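Local coordinates for endo-beta-1,4-mannanase (Alicyclobacillus acidocaldarius, PDB 4CD8), which hydrolyses internal beta-1,4-mannosidic linkages of mannans as a family GH113 glycoside hydrolase, here holding a mannoimidazole inhibitor in its active site, at residues A[174-179]-A[194-199]. Residues are numbered along the deposited sequence; the frame is centred on the assembly and turned at random.
Sequences DGLVTY and AVDLIS
Asp196 holds both polar backbone atoms of Val177 from one edge of the strand: its carboxylate OD2 accepts Val177 N at 2.9 Å, and its own backbone N donates to Val177 O, also at 2.9 Å. Val177 N reaches OD2 on the anti side, somewhat out of the carboxylate plane; chi1 of -54° sets CG beside the backbone N of Asp196, the amide that donates to Val177 O. A weak bond from Leu197 N gives Val177 O a second donor. Further along, the hydroxyl of Thr178 takes Leu197 O, while the nearby Tyr179 N stays buried without a partner. Thr178 OG1, anti to the backbone N (chi1 -167°), donates to Leu197 O at 2.7 Å, approaching from above the carbonyl plane. Ser199 OG lies 3.0 Å from Thr178 OG1 and 3.1 Å from Tyr179 O, and its single proton could serve either. Apolar contacts flank these bonds, with Val177 CG1 and Val195 CG1 4.2 Å apart where their side chains cross at about a right angle. Around this shell, Arg170 of helix 159-172 forms a salt bridge to Asp196 OD2 and also bonds Ala194 O, while Tyr179 OH is held by Glu156 and Met152 N. An alanine in place of Asp196 would probably leave Val177 N without this acceptor and Arg170 without its carboxylate mate. The segments join the parallel neighbours 176-182 and 197-201 of the TIM barrel, whose strand directions here diverge by 32°. Side-chain oxygens thus supply much of the polar pairing between these strands, and the shared carboxylate ties the barrel wall to an outer helix through charge.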
ATOM      1  N   ASP A 174      -6.693  -6.269 -16.648  1.00 14.09           N
ATOM      2  CA  ASP A 174      -7.578  -7.425 -16.486  1.00 17.53           C
ATOM      3  C   ASP A 174      -7.415  -8.127 -15.131  1.00 17.03           C
ATOM      4  O   ASP A 174      -8.133  -9.071 -14.825  1.00 20.60           O
ATOM      5  CB  ASP A 174      -7.294  -8.474 -17.574  1.00 18.61           C
ATOM      6  CG  ASP A 174      -7.458  -7.932 -18.966  1.00 19.86           C
ATOM      7  OD1 ASP A 174      -8.447  -7.203 -19.209  1.00 24.71           O
ATOM      8  OD2 ASP A 174      -6.594  -8.241 -19.831  1.00 25.46           O
ATOM      9  N   GLY A 175      -6.470  -7.659 -14.298  1.00 16.27           N
ATOM     10  CA  GLY A 175      -6.155  -8.354 -13.056  1.00 15.90           C
ATOM     11  C   GLY A 175      -7.008  -7.914 -11.895  1.00 14.83           C
ATOM     12  O   GLY A 175      -8.027  -7.233 -12.064  1.00 15.54           O
ATOM     13  N   LEU A 176      -6.597  -8.285 -10.682  1.00 14.99           N
ATOM     14  CA  LEU A 176      -7.342  -7.882  -9.493  1.00 17.30           C
ATOM     15  C   LEU A 176      -7.150  -6.402  -9.225  1.00 13.88           C
ATOM     16  O   LEU A 176      -6.027  -5.878  -9.349  1.00 15.00           O
ATOM     17  CB  LEU A 176      -6.848  -8.659  -8.274  1.00 18.08           C
ATOM     18  CG  LEU A 176      -7.141 -10.155  -8.329  1.00 15.70           C
ATOM     19  CD1 LEU A 176      -6.276 -10.837  -7.292  1.00 13.83           C
ATOM     20  CD2 LEU A 176      -8.604 -10.371  -7.976  1.00 14.17           C
ATOM     21  N   VAL A 177      -8.216  -5.745  -8.820  1.00 13.03           N
ATOM     22  CA  VAL A 177      -8.215  -4.326  -8.536  1.00 13.74           C
ATOM     23  C   VAL A 177      -8.651  -4.123  -7.101  1.00 15.32           C
ATOM     24  O   VAL A 177      -9.641  -4.671  -6.651  1.00 13.83           O
ATOM     25  CB  VAL A 177      -9.106  -3.482  -9.492  1.00 13.74           C
ATOM     26  CG1 VAL A 177      -9.158  -2.026  -9.037  1.00 17.18           C
ATOM     27  CG2 VAL A 177      -8.550  -3.558 -10.899  1.00 13.41           C
ATOM     28  N   THR A 178      -7.857  -3.359  -6.354  1.00 13.82           N
ATOM     29  CA  THR A 178      -8.259  -2.936  -5.031  1.00 11.02           C
ATOM     30  C   THR A 178      -8.165  -1.415  -4.927  1.00 13.71           C
ATOM     31  O   THR A 178      -7.472  -0.804  -5.752  1.00 13.71           O
ATOM     32  CB  THR A 178      -7.387  -3.601  -3.940  1.00 11.62           C
ATOM     33  OG1 THR A 178      -8.004  -3.406  -2.668  1.00 14.07           O
ATOM     34  CG2 THR A 178      -5.929  -3.034  -3.930  1.00 13.69           C
ATOM     35  N   TYR A 179      -8.900  -0.860  -3.960  1.00 11.65           N
ATOM     36  CA  TYR A 179      -8.677   0.525  -3.471  1.00 11.16           C
ATOM     37  C   TYR A 179      -8.310   0.351  -2.012  1.00 13.78           C
ATOM     38  O   TYR A 179      -8.960  -0.390  -1.286  1.00 13.22           O
ATOM     39  CB  TYR A 179      -9.979   1.348  -3.576  1.00 14.90           C
ATOM     40  CG  TYR A 179      -9.836   2.670  -2.879  1.00 13.47           C
ATOM     41  CD1 TYR A 179      -9.033   3.646  -3.448  1.00 13.06           C
ATOM     42  CD2 TYR A 179     -10.452   2.930  -1.695  1.00 14.85           C
ATOM     43  CE1 TYR A 179      -8.841   4.854  -2.802  1.00 15.07           C
ATOM     44  CE2 TYR A 179     -10.277   4.143  -1.043  1.00 14.70           C
ATOM     45  CZ  TYR A 179      -9.460   5.080  -1.611  1.00 15.08           C
ATOM     46  OH  TYR A 179      -9.290   6.242  -0.947  1.00 14.89           O
ATOM     47  N   ALA A 194     -17.151  -1.571  -6.905  1.00 16.07           N
ATOM     48  CA  ALA A 194     -16.412  -1.361  -8.121  1.00 14.89           C
ATOM     49  C   ALA A 194     -15.045  -1.991  -8.101  1.00 14.04           C
ATOM     50  O   ALA A 194     -14.375  -1.987  -9.099  1.00 16.57           O
ATOM     51  CB  ALA A 194     -16.311   0.136  -8.442  1.00 18.04           C
ATOM     52  N   VAL A 195     -14.628  -2.524  -6.948  1.00 14.82           N
ATOM     53  CA  VAL A 195     -13.360  -3.190  -6.870  1.00 14.69           C
ATOM     54  C   VAL A 195     -13.493  -4.665  -6.511  1.00 13.08           C
ATOM     55  O   VAL A 195     -14.542  -5.114  -6.127  1.00 17.21           O
ATOM     56  CB  VAL A 195     -12.363  -2.470  -5.938  1.00 14.85           C
ATOM     57  CG1 VAL A 195     -12.204  -1.011  -6.378  1.00 16.15           C
ATOM     58  CG2 VAL A 195     -12.809  -2.563  -4.497  1.00 15.75           C
ATOM     59  N   ASP A 196     -12.422  -5.426  -6.711  1.00 13.33           N
ATOM     60  CA  ASP A 196     -12.444  -6.871  -6.398  1.00 15.58           C
ATOM     61  C   ASP A 196     -12.208  -7.204  -4.951  1.00 15.96           C
ATOM     62  O   ASP A 196     -12.674  -8.207  -4.431  1.00 17.44           O
ATOM     63  CB  ASP A 196     -11.442  -7.595  -7.283  1.00 13.58           C
ATOM     64  CG  ASP A 196     -11.678  -7.298  -8.762  1.00 17.71           C
ATOM     65  OD1 ASP A 196     -12.849  -7.338  -9.182  1.00 20.20           O
ATOM     66  OD2 ASP A 196     -10.740  -7.037  -9.509  1.00 16.06           O
ATOM     67  N   LEU A 197     -11.361  -6.390  -4.317  1.00 14.37           N
ATOM     68  CA  LEU A 197     -10.934  -6.610  -2.943  1.00 14.57           C
ATOM     69  C   LEU A 197     -10.981  -5.308  -2.177  1.00 14.44           C
ATOM     70  O   LEU A 197     -10.524  -4.272  -2.677  1.00 14.41           O
ATOM     71  CB  LEU A 197      -9.482  -7.126  -2.878  1.00 17.25           C
ATOM     72  CG  LEU A 197      -9.223  -8.450  -3.590  1.00 21.92           C
ATOM     73  CD1 LEU A 197      -7.763  -8.569  -3.993  1.00 22.87           C
ATOM     74  CD2 LEU A 197      -9.644  -9.587  -2.667  1.00 25.67           C
ATOM     75  N   ILE A 198     -11.495  -5.376  -0.968  1.00 14.65           N
ATOM     76  CA  ILE A 198     -11.472  -4.222  -0.065  1.00 15.38           C
ATOM     77  C   ILE A 198     -10.126  -4.242   0.636  1.00 14.74           C
ATOM     78  O   ILE A 198      -9.717  -5.285   1.086  1.00 14.58           O
ATOM     79  CB  ILE A 198     -12.598  -4.333   0.998  1.00 16.76           C
ATOM     80  CG1 ILE A 198     -13.953  -4.233   0.314  1.00 17.12           C
ATOM     81  CG2 ILE A 198     -12.521  -3.231   1.999  1.00 16.53           C
ATOM     82  CD1 ILE A 198     -15.140  -4.546   1.200  1.00 20.26           C
ATOM     83  N   SER A 199      -9.431  -3.091   0.707  1.00 14.21           N
ATOM     84  CA  SER A 199      -8.203  -3.041   1.513  1.00 14.25           C
ATOM     85  C   SER A 199      -8.032  -1.749   2.254  1.00 15.15           C
ATOM     86  O   SER A 199      -8.620  -0.732   1.909  1.00 14.29           O
ATOM     87  CB  SER A 199      -6.968  -3.281   0.645  1.00 14.68           C
ATOM     88  OG  SER A 199      -6.717  -2.234  -0.271  1.00 14.87           O
TER